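Local coordinates for protein O-methyltransferase, putative (Bacillus cereus, PDB 3DUW) that binds S-adenosylhomocysteine and probably transfers the methyl group of S-adenosylmethionine to a hydroxyl oxygen of an acceptor, at residues L53-G66 / Y131-K143. Residues are numbered along the deposited sequence; the frame is centred on the assembly and turned at random.
With SAH (S-adenosyl-L-homocysteine), chain C.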
ATOM      1  N   LEU A  53      -6.730  -0.455   3.709  1.00  8.50           N
ATOM      2  CA  LEU A  53      -6.287  -1.824   3.486  1.00  7.95           C
ATOM      3  C   LEU A  53      -7.168  -2.787   4.277  1.00  8.35           C
ATOM      4  O   LEU A  53      -7.488  -3.879   3.806  1.00  9.20           O
ATOM      5  CB  LEU A  53      -4.821  -1.993   3.887  1.00  8.91           C
ATOM      6  CG  LEU A  53      -4.150  -3.259   3.340  1.00 10.27           C
ATOM      7  CD1 LEU A  53      -4.252  -3.290   1.816  1.00 11.89           C
ATOM      8  CD2 LEU A  53      -2.694  -3.294   3.789  1.00 11.95           C
ATOM      9  N   VAL A  54      -7.559  -2.382   5.482  1.00  8.38           N
ATOM     10  CA  VAL A  54      -8.434  -3.205   6.308  1.00  9.73           C
ATOM     11  C   VAL A  54      -9.772  -3.389   5.585  1.00 10.96           C
ATOM     12  O   VAL A  54     -10.326  -4.488   5.558  1.00 10.31           O
ATOM     13  CB  VAL A  54      -8.670  -2.546   7.688  1.00  9.82           C
ATOM     14  CG1 VAL A  54      -9.882  -3.166   8.376  1.00 10.83           C
ATOM     15  CG2 VAL A  54      -7.430  -2.721   8.556  1.00  9.73           C
ATOM     16  N   GLN A  55     -10.277  -2.320   4.979  1.00  9.48           N
ATOM     17  CA  GLN A  55     -11.547  -2.391   4.263  1.00 10.38           C
ATOM     18  C   GLN A  55     -11.423  -3.253   3.012  1.00 11.07           C
ATOM     19  O   GLN A  55     -12.325  -4.029   2.696  1.00 12.47           O
ATOM     20  CB  GLN A  55     -12.026  -0.984   3.893  1.00 11.22           C
ATOM     21  CG  GLN A  55     -12.216  -0.078   5.102  1.00 14.23           C
ATOM     22  CD  GLN A  55     -12.672   1.319   4.740  1.00 16.06           C
ATOM     23  OE1 GLN A  55     -12.109   1.959   3.852  1.00 19.10           O
ATOM     24  NE2 GLN A  55     -13.688   1.808   5.441  1.00 18.30           N
ATOM     25  N   ILE A  56     -10.301  -3.130   2.308  1.00 10.38           N
ATOM     26  CA  ILE A  56     -10.077  -3.906   1.095  1.00 11.77           C
ATOM     27  C   ILE A  56     -10.049  -5.394   1.415  1.00 12.39           C
ATOM     28  O   ILE A  56     -10.629  -6.205   0.693  1.00 12.95           O
ATOM     29  CB  ILE A  56      -8.760  -3.492   0.411  1.00 10.08           C
ATOM     30  CG1 ILE A  56      -8.901  -2.069  -0.127  1.00  9.98           C
ATOM     31  CG2 ILE A  56      -8.420  -4.457  -0.716  1.00 11.20           C
ATOM     32  CD1 ILE A  56      -7.608  -1.456  -0.601  1.00 10.02           C
ATOM     33  N   GLN A  57      -9.380  -5.756   2.501  1.00 11.97           N
ATOM     34  CA  GLN A  57      -9.324  -7.155   2.891  1.00 14.76           C
ATOM     35  C   GLN A  57     -10.631  -7.604   3.527  1.00 14.62           C
ATOM     36  O   GLN A  57     -10.963  -8.788   3.500  1.00 16.62           O
ATOM     37  CB  GLN A  57      -8.202  -7.406   3.893  1.00 14.96           C
ATOM     38  CG  GLN A  57      -8.308  -8.793   4.509  1.00 17.52           C
ATOM     39  CD  GLN A  57      -7.243  -9.087   5.525  1.00 19.32           C
ATOM     40  OE1 GLN A  57      -6.984  -8.285   6.421  1.00 19.91           O
ATOM     41  NE2 GLN A  57      -6.623 -10.259   5.404  1.00 16.72           N
ATOM     42  N   GLY A  58     -11.366  -6.658   4.101  1.00 14.36           N
ATOM     43  CA  GLY A  58     -12.606  -7.011   4.767  1.00 13.48           C
ATOM     44  C   GLY A  58     -12.249  -7.715   6.063  1.00 13.63           C
ATOM     45  O   GLY A  58     -12.918  -8.661   6.481  1.00 15.26           O
ATOM     46  N   ALA A  59     -11.175  -7.250   6.697  1.00 13.19           N
ATOM     47  CA  ALA A  59     -10.702  -7.833   7.947  1.00 12.74           C
ATOM     48  C   ALA A  59     -11.760  -7.732   9.031  1.00 13.74           C
ATOM     49  O   ALA A  59     -12.497  -6.751   9.101  1.00 13.86           O
ATOM     50  CB  ALA A  59      -9.425  -7.136   8.401  1.00 12.20           C
ATOM     51  N   ARG A  60     -11.813  -8.753   9.881  1.00 14.19           N
ATOM     52  CA  ARG A  60     -12.780  -8.795  10.965  1.00 15.03           C
ATOM     53  C   ARG A  60     -12.095  -8.977  12.316  1.00 13.67           C
ATOM     54  O   ARG A  60     -12.697  -8.725  13.358  1.00 14.61           O
ATOM     55  CB  ARG A  60     -13.776  -9.933  10.723  1.00 17.10           C
ATOM     56  CG  ARG A  60     -14.940  -9.964  11.694  1.00 19.79           C
ATOM     57  CD  ARG A  60     -16.253 -10.218  10.965  1.00 20.39           C
ATOM     58  NE  ARG A  60     -16.225 -11.447  10.177  1.00 23.70           N
ATOM     59  CZ  ARG A  60     -17.240 -11.876   9.431  1.00 22.49           C
ATOM     60  NH1 ARG A  60     -18.364 -11.175   9.370  1.00 24.21           N
ATOM     61  NH2 ARG A  60     -17.135 -13.009   8.750  1.00 23.24           N
ATOM     62  N   ASN A  61     -10.837  -9.409  12.301  1.00 12.76           N
ATOM     63  CA  ASN A  61     -10.099  -9.628  13.545  1.00 12.30           C
ATOM     64  C   ASN A  61      -8.670  -9.112  13.391  1.00 12.17           C
ATOM     65  O   ASN A  61      -7.811  -9.772  12.808  1.00 14.61           O
ATOM     66  CB  ASN A  61     -10.109 -11.118  13.892  1.00 13.61           C
ATOM     67  CG  ASN A  61      -9.688 -11.386  15.318  1.00 14.93           C
ATOM     68  OD1 ASN A  61      -9.983 -10.603  16.219  1.00 17.75           O
ATOM     69  ND2 ASN A  61      -9.014 -12.509  15.537  1.00 17.63           N
ATOM     70  N   ILE A  62      -8.432  -7.926  13.938  1.00 10.86           N
ATOM     71  CA  ILE A  62      -7.143  -7.255  13.835  1.00 10.59           C
ATOM     72  C   ILE A  62      -6.280  -7.333  15.082  1.00  9.51           C
ATOM     73  O   ILE A  62      -6.767  -7.171  16.197  1.00 10.55           O
ATOM     74  CB  ILE A  62      -7.347  -5.754  13.505  1.00  9.44           C
ATOM     75  CG1 ILE A  62      -8.163  -5.602  12.221  1.00 10.77           C
ATOM     76  CG2 ILE A  62      -6.001  -5.056  13.380  1.00 10.26           C
ATOM     77  CD1 ILE A  62      -8.501  -4.160  11.879  1.00 10.40           C
ATOM     78  N   LEU A  63      -4.988  -7.570  14.874  1.00  8.64           N
ATOM     79  CA  LEU A  63      -4.021  -7.623  15.960  1.00  8.25           C
ATOM     80  C   LEU A  63      -3.001  -6.521  15.708  1.00  7.99           C
ATOM     81  O   LEU A  63      -2.409  -6.457  14.630  1.00  8.25           O
ATOM     82  CB  LEU A  63      -3.300  -8.976  15.998  1.00  8.55           C
ATOM     83  CG  LEU A  63      -2.098  -9.062  16.947  1.00  9.25           C
ATOM     84  CD1 LEU A  63      -2.562  -8.892  18.389  1.00 12.32           C
ATOM     85  CD2 LEU A  63      -1.398 -10.404  16.775  1.00 11.89           C
ATOM     86  N   GLU A  64      -2.826  -5.642  16.688  1.00  7.65           N
ATOM     87  CA  GLU A  64      -1.856  -4.560  16.581  1.00  7.38           C
ATOM     88  C   GLU A  64      -0.843  -4.695  17.705  1.00  7.65           C
ATOM     89  O   GLU A  64      -1.210  -4.960  18.852  1.00  7.79           O
ATOM     90  CB  GLU A  64      -2.541  -3.197  16.687  1.00  6.54           C
ATOM     91  CG  GLU A  64      -1.568  -2.031  16.749  1.00  7.77           C
ATOM     92  CD  GLU A  64      -2.282  -0.707  16.796  1.00  8.35           C
ATOM     93  OE1 GLU A  64      -2.948  -0.427  17.818  1.00  7.69           O
ATOM     94  OE2 GLU A  64      -2.190   0.050  15.806  1.00  7.49           O
ATOM     95  N   ILE A  65       0.434  -4.538  17.371  1.00  7.81           N
ATOM     96  CA  ILE A  65       1.496  -4.614  18.362  1.00  7.69           C
ATOM     97  C   ILE A  65       2.134  -3.226  18.413  1.00  7.32           C
ATOM     98  O   ILE A  65       2.810  -2.807  17.474  1.00  8.00           O
ATOM     99  CB  ILE A  65       2.553  -5.678  17.977  1.00  8.10           C
ATOM    100  CG1 ILE A  65       1.860  -7.014  17.677  1.00  9.27           C
ATOM    101  CG2 ILE A  65       3.549  -5.847  19.114  1.00  9.26           C
ATOM    102  CD1 ILE A  65       2.807  -8.135  17.258  1.00 10.89           C
ATOM    103  N   GLY A  66       1.887  -2.515  19.512  1.00  7.92           N
ATOM    104  CA  GLY A  66       2.406  -1.165  19.683  1.00  7.60           C
ATOM    105  C   GLY A  66       1.250  -0.177  19.556  1.00  7.14           C
ATOM    106  O   GLY A  66       0.935   0.273  18.454  1.00  8.27           O
ATOM    107  N   TYR A 131      -8.736 -17.033  21.164  1.00 20.10           N
ATOM    108  CA  TYR A 131      -8.895 -16.004  20.144  1.00 18.39           C
ATOM    109  C   TYR A 131      -8.920 -16.640  18.765  1.00 17.86           C
ATOM    110  O   TYR A 131      -8.192 -17.598  18.497  1.00 18.51           O
ATOM    111  CB  TYR A 131      -7.743 -14.994  20.203  1.00 17.33           C
ATOM    112  CG  TYR A 131      -7.900 -13.939  21.270  1.00 17.10           C
ATOM    113  CD1 TYR A 131      -8.610 -12.763  21.020  1.00 17.22           C
ATOM    114  CD2 TYR A 131      -7.359 -14.124  22.538  1.00 17.65           C
ATOM    115  CE1 TYR A 131      -8.777 -11.799  22.013  1.00 16.95           C
ATOM    116  CE2 TYR A 131      -7.519 -13.172  23.535  1.00 16.78           C
ATOM    117  CZ  TYR A 131      -8.229 -12.014  23.267  1.00 17.41           C
ATOM    118  OH  TYR A 131      -8.393 -11.085  24.265  1.00 19.05           O
ATOM    119  N   GLU A 132      -9.768 -16.113  17.893  1.00 18.10           N
ATOM    120  CA  GLU A 132      -9.850 -16.617  16.534  1.00 17.80           C
ATOM    121  C   GLU A 132      -8.611 -16.103  15.812  1.00 17.21           C
ATOM    122  O   GLU A 132      -7.960 -15.165  16.278  1.00 17.06           O
ATOM    123  CB  GLU A 132     -11.109 -16.086  15.846  1.00 19.39           C
ATOM    124  CG  GLU A 132     -12.393 -16.419  16.579  1.00 20.70           C
ATOM    125  CD  GLU A 132     -12.541 -17.902  16.837  1.00 22.09           C
ATOM    126  OE1 GLU A 132     -12.588 -18.674  15.855  1.00 24.59           O
ATOM    127  OE2 GLU A 132     -12.602 -18.301  18.020  1.00 24.09           O
ATOM    128  N   PRO A 133      -8.251 -16.722  14.679  1.00 16.75           N
ATOM    129  CA  PRO A 133      -7.069 -16.250  13.954  1.00 16.35           C
ATOM    130  C   PRO A 133      -7.260 -14.793  13.546  1.00 15.59           C
ATOM    131  O   PRO A 133      -8.383 -14.356  13.299  1.00 16.75           O
ATOM    132  CB  PRO A 133      -7.016 -17.177  12.745  1.00 16.53           C
ATOM    133  CG  PRO A 133      -7.590 -18.455  13.281  1.00 17.14           C
ATOM    134  CD  PRO A 133      -8.776 -17.963  14.081  1.00 16.72           C
ATOM    135  N   PHE A 134      -6.165 -14.046  13.490  1.00 13.70           N
ATOM    136  CA  PHE A 134      -6.219 -12.644  13.097  1.00 12.39           C
ATOM    137  C   PHE A 134      -6.042 -12.527  11.587  1.00 11.43           C
ATOM    138  O   PHE A 134      -5.138 -13.142  11.012  1.00 12.30           O
ATOM    139  CB  PHE A 134      -5.132 -11.863  13.830  1.00 12.31           C
ATOM    140  CG  PHE A 134      -5.348 -11.789  15.313  1.00 12.76           C
ATOM    141  CD1 PHE A 134      -6.324 -10.950  15.843  1.00 13.63           C
ATOM    142  CD2 PHE A 134      -4.605 -12.585  16.180  1.00 13.15           C
ATOM    143  CE1 PHE A 134      -6.559 -10.905  17.216  1.00 13.75           C
ATOM    144  CE2 PHE A 134      -4.831 -12.549  17.555  1.00 15.40           C
ATOM    145  CZ  PHE A 134      -5.810 -11.707  18.073  1.00 15.35           C
ATOM    146  N   ASP A 135      -6.914 -11.746  10.953  1.00 12.02           N
ATOM    147  CA  ASP A 135      -6.880 -11.556   9.505  1.00 12.65           C
ATOM    148  C   ASP A 135      -5.970 -10.412   9.068  1.00 11.34           C
ATOM    149  O   ASP A 135      -5.590 -10.337   7.903  1.00 11.24           O
ATOM    150  CB  ASP A 135      -8.284 -11.264   8.956  1.00 16.72           C
ATOM    151  CG  ASP A 135      -9.371 -12.053   9.651  1.00 19.81           C
ATOM    152  OD1 ASP A 135      -9.260 -13.293   9.722  1.00 22.12           O
ATOM    153  OD2 ASP A 135     -10.347 -11.426  10.119  1.00 21.14           O
ATOM    154  N   PHE A 136      -5.634  -9.523   9.998  1.00  9.66           N
ATOM    155  CA  PHE A 136      -4.797  -8.366   9.689  1.00  9.47           C
ATOM    156  C   PHE A 136      -3.937  -8.089  10.918  1.00  8.86           C
ATOM    157  O   PHE A 136      -4.455  -7.953  12.025  1.00  8.70           O
ATOM    158  CB  PHE A 136      -5.706  -7.174   9.369  1.00  9.49           C
ATOM    159  CG  PHE A 136      -4.996  -5.994   8.772  1.00  9.09           C
ATOM    160  CD1 PHE A 136      -4.208  -5.160   9.560  1.00  9.18           C
ATOM    161  CD2 PHE A 136      -5.137  -5.700   7.422  1.00  8.63           C
ATOM    162  CE1 PHE A 136      -3.575  -4.046   9.009  1.00  9.94           C
ATOM    163  CE2 PHE A 136      -4.508  -4.590   6.863  1.00  9.99           C
ATOM    164  CZ  PHE A 136      -3.725  -3.762   7.660  1.00 10.74           C
ATOM    165  N   ILE A 137      -2.625  -8.008  10.722  1.00  8.65           N
ATOM    166  CA  ILE A 137      -1.700  -7.784  11.828  1.00  8.27           C
ATOM    167  C   ILE A 137      -0.763  -6.612  11.537  1.00  7.90           C
ATOM    168  O   ILE A 137      -0.079  -6.589  10.507  1.00  7.95           O
ATOM    169  CB  ILE A 137      -0.873  -9.064  12.093  1.00  8.35           C
ATOM    170  CG1 ILE A 137      -1.827 -10.245  12.326  1.00  9.86           C
ATOM    171  CG2 ILE A 137       0.044  -8.869  13.289  1.00  9.47           C
ATOM    172  CD1 ILE A 137      -1.141 -11.583  12.450  1.00 11.77           C
ATOM    173  N   PHE A 138      -0.744  -5.641  12.446  1.00  6.85           N
ATOM    174  CA  PHE A 138       0.091  -4.452  12.303  1.00  6.93           C
ATOM    175  C   PHE A 138       1.184  -4.497  13.361  1.00  6.46           C
ATOM    176  O   PHE A 138       0.901  -4.436  14.558  1.00  7.54           O
ATOM    177  CB  PHE A 138      -0.767  -3.189  12.467  1.00  6.89           C
ATOM    178  CG  PHE A 138      -0.011  -1.896  12.282  1.00  6.45           C
ATOM    179  CD1 PHE A 138       0.886  -1.739  11.229  1.00  6.59           C
ATOM    180  CD2 PHE A 138      -0.220  -0.823  13.144  1.00  7.14           C
ATOM    181  CE1 PHE A 138       1.565  -0.528  11.039  1.00  6.65           C
ATOM    182  CE2 PHE A 138       0.451   0.385  12.961  1.00  6.45           C
ATOM    183  CZ  PHE A 138       1.345   0.532  11.906  1.00  6.96           C
ATOM    184  N   ILE A 139       2.427  -4.633  12.912  1.00  7.00           N
ATOM    185  CA  ILE A 139       3.575  -4.699  13.810  1.00  7.15           C
ATOM    186  C   ILE A 139       4.207  -3.315  13.863  1.00  7.78           C
ATOM    187  O   ILE A 139       4.832  -2.867  12.897  1.00  6.86           O
ATOM    188  CB  ILE A 139       4.592  -5.742  13.314  1.00  7.83           C
ATOM    189  CG1 ILE A 139       3.892  -7.093  13.142  1.00  8.04           C
ATOM    190  CG2 ILE A 139       5.737  -5.860  14.305  1.00  7.59           C
ATOM    191  CD1 ILE A 139       4.778  -8.196  12.594  1.00  8.86           C
ATOM    192  N   ASP A 140       4.047  -2.646  15.001  1.00  7.36           N
ATOM    193  CA  ASP A 140       4.544  -1.285  15.157  1.00  6.84           C
ATOM    194  C   ASP A 140       4.945  -0.963  16.596  1.00  6.75           C
ATOM    195  O   ASP A 140       4.531   0.056  17.150  1.00  6.97           O
ATOM    196  CB  ASP A 140       3.455  -0.315  14.681  1.00  7.21           C
ATOM    197  CG  ASP A 140       3.957   1.099  14.501  1.00  7.24           C
ATOM    198  OD1 ASP A 140       5.145   1.280  14.176  1.00  7.60           O
ATOM    199  OD2 ASP A 140       3.147   2.035  14.662  1.00  7.42           O
ATOM    200  N   ALA A 141       5.762  -1.827  17.189  1.00  7.95           N
ATOM    201  CA  ALA A 141       6.213  -1.626  18.561  1.00  7.54           C
ATOM    202  C   ALA A 141       7.729  -1.444  18.593  1.00  7.83           C
ATOM    203  O   ALA A 141       8.268  -0.579  17.901  1.00  9.72           O
ATOM    204  CB  ALA A 141       5.791  -2.818  19.419  1.00  8.32           C
ATOM    205  N   ASP A 142       8.414  -2.238  19.415  1.00  8.44           N
ATOM    206  CA  ASP A 142       9.869  -2.166  19.493  1.00  8.36           C
ATOM    207  C   ASP A 142      10.385  -3.041  18.359  1.00  8.36           C
ATOM    208  O   ASP A 142      10.254  -4.260  18.388  1.00  8.59           O
ATOM    209  CB  ASP A 142      10.369  -2.648  20.864  1.00  9.88           C
ATOM    210  CG  ASP A 142       9.811  -4.001  21.263  1.00 10.20           C
ATOM    211  OD1 ASP A 142       8.609  -4.263  21.037  1.00 11.02           O
ATOM    212  OD2 ASP A 142      10.582  -4.803  21.836  1.00 12.73           O
ATOM    213  N   LYS A 143      10.952  -2.396  17.347  1.00  9.54           N
ATOM    214  CA  LYS A 143      11.421  -3.105  16.170  1.00 10.56           C
ATOM    215  C   LYS A 143      12.522  -4.130  16.420  1.00 10.26           C
ATOM    216  O   LYS A 143      12.719  -5.033  15.607  1.00 10.62           O
ATOM    217  CB  LYS A 143      11.833  -2.096  15.093  1.00 10.66           C
ATOM    218  CG  LYS A 143      10.768  -1.016  14.823  1.00 16.89           C
ATOM    219  CD  LYS A 143       9.370  -1.611  14.649  1.00 16.56           C
ATOM    220  CE  LYS A 143       8.321  -0.571  14.224  1.00 12.62           C
ATOM    221  NZ  LYS A 143       7.965   0.467  15.243  1.00 14.13           N
TER
HETATM  222  N   SAH C 224       1.309   2.292  16.052  1.00 11.93           N
HETATM  223  CA  SAH C 224       1.034   3.426  17.009  1.00 10.12           C
HETATM  224  CB  SAH C 224       2.296   3.881  17.662  1.00  9.75           C
HETATM  225  CG  SAH C 224       3.060   2.879  18.497  1.00  8.77           C
HETATM  226  SD  SAH C 224       4.708   3.591  18.922  1.00  8.66           S
HETATM  227  C   SAH C 224       0.458   4.622  16.178  1.00  9.76           C
HETATM  228  O   SAH C 224       0.389   4.510  14.951  1.00  9.82           O
HETATM  229  OXT SAH C 224       0.085   5.655  16.839  1.00 12.97           O
HETATM  230  C5' SAH C 224       5.484   2.157  19.549  1.00  9.29           C
HETATM  231  C4' SAH C 224       4.777   1.644  20.895  1.00  8.72           C
HETATM  232  O4' SAH C 224       5.554   0.486  21.193  1.00  9.36           O
HETATM  233  C3' SAH C 224       4.942   2.520  22.128  1.00  8.29           C
HETATM  234  O3' SAH C 224       3.682   2.921  22.673  1.00  8.39           O
HETATM  235  C2' SAH C 224       5.800   1.605  23.090  1.00  9.79           C
HETATM  236  O2' SAH C 224       5.547   1.852  24.465  1.00  8.87           O
HETATM  237  C1' SAH C 224       5.418   0.216  22.621  1.00  8.67           C
HETATM  238  N9  SAH C 224       6.237  -0.793  22.957  1.00  9.34           N
HETATM  239  C8  SAH C 224       7.614  -0.895  23.056  1.00 10.28           C
HETATM  240  N7  SAH C 224       8.057  -2.057  23.417  1.00  9.37           N
HETATM  241  C5  SAH C 224       6.887  -2.840  23.583  1.00 10.11           C
HETATM  242  C6  SAH C 224       6.717  -4.219  23.973  1.00  9.79           C
HETATM  243  N6  SAH C 224       7.731  -5.044  24.263  1.00 12.54           N
HETATM  244  N1  SAH C 224       5.415  -4.648  24.029  1.00 11.81           N
HETATM  245  C2  SAH C 224       4.349  -3.844  23.743  1.00 10.36           C
HETATM  246  N3  SAH C 224       4.471  -2.522  23.369  1.00 11.06           N
HETATM  247  C4  SAH C 224       5.765  -2.089  23.310  1.00  8.92           C
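Phe136 lays one ring face against Val54, whose CG2 stands 3.8 Å from the ring centroid and almost on the ring normal. With CG of Phe136 anti to the backbone N (chi1 -168°), the ring reaches helix 44-57; Leu53 CG and Gln57 OE1 meet the ring edge. The Gln57 amide, 64° from the ring plane, gives NE2 to Asp135 O at 2.7 Å. Asp135 OD2 accepts Arg60 N at 3.1 Å through its anti lone pair and Asn61 N more weakly, while its OD1 pairs with Arg158; the turn into strand 61-65 is thus gripped by one carboxylate. Asn61 ND2 donates straight to Pro133 O (3.0 Å), although it sits above that carbonyl plane. Its amide is tilted 22° from the Phe134 ring, and Leu63 CB covers one face of that ring. Beyond, strands 61-65 and 136-139 run parallel, with Leu63 N hydrogen-bonded to Phe136 O and Phe138 N to Leu63 O, both at 2.9 Å. Glu64 OE2 touches the edge of the Phe138 ring (3.4 Å to CD2) and is held by Ser72. At the C-terminal strand ends, as in Rossmann-like methyltransferases, Gly66 O accepts the amino nitrogen of S-adenosylhomocysteine, Asp140 OD2 lies beside the same nitrogen at a separation too short to be trusted, and Lys143 NZ bridges to Asp140 OD1. The two strands lie centrally in the sheet, between strands 85-90 and 162-166; helix 119-128 covers the Leu63 and Ile65 face, and helices 44-57 and 71-77 the face of Phe136 and Glu64.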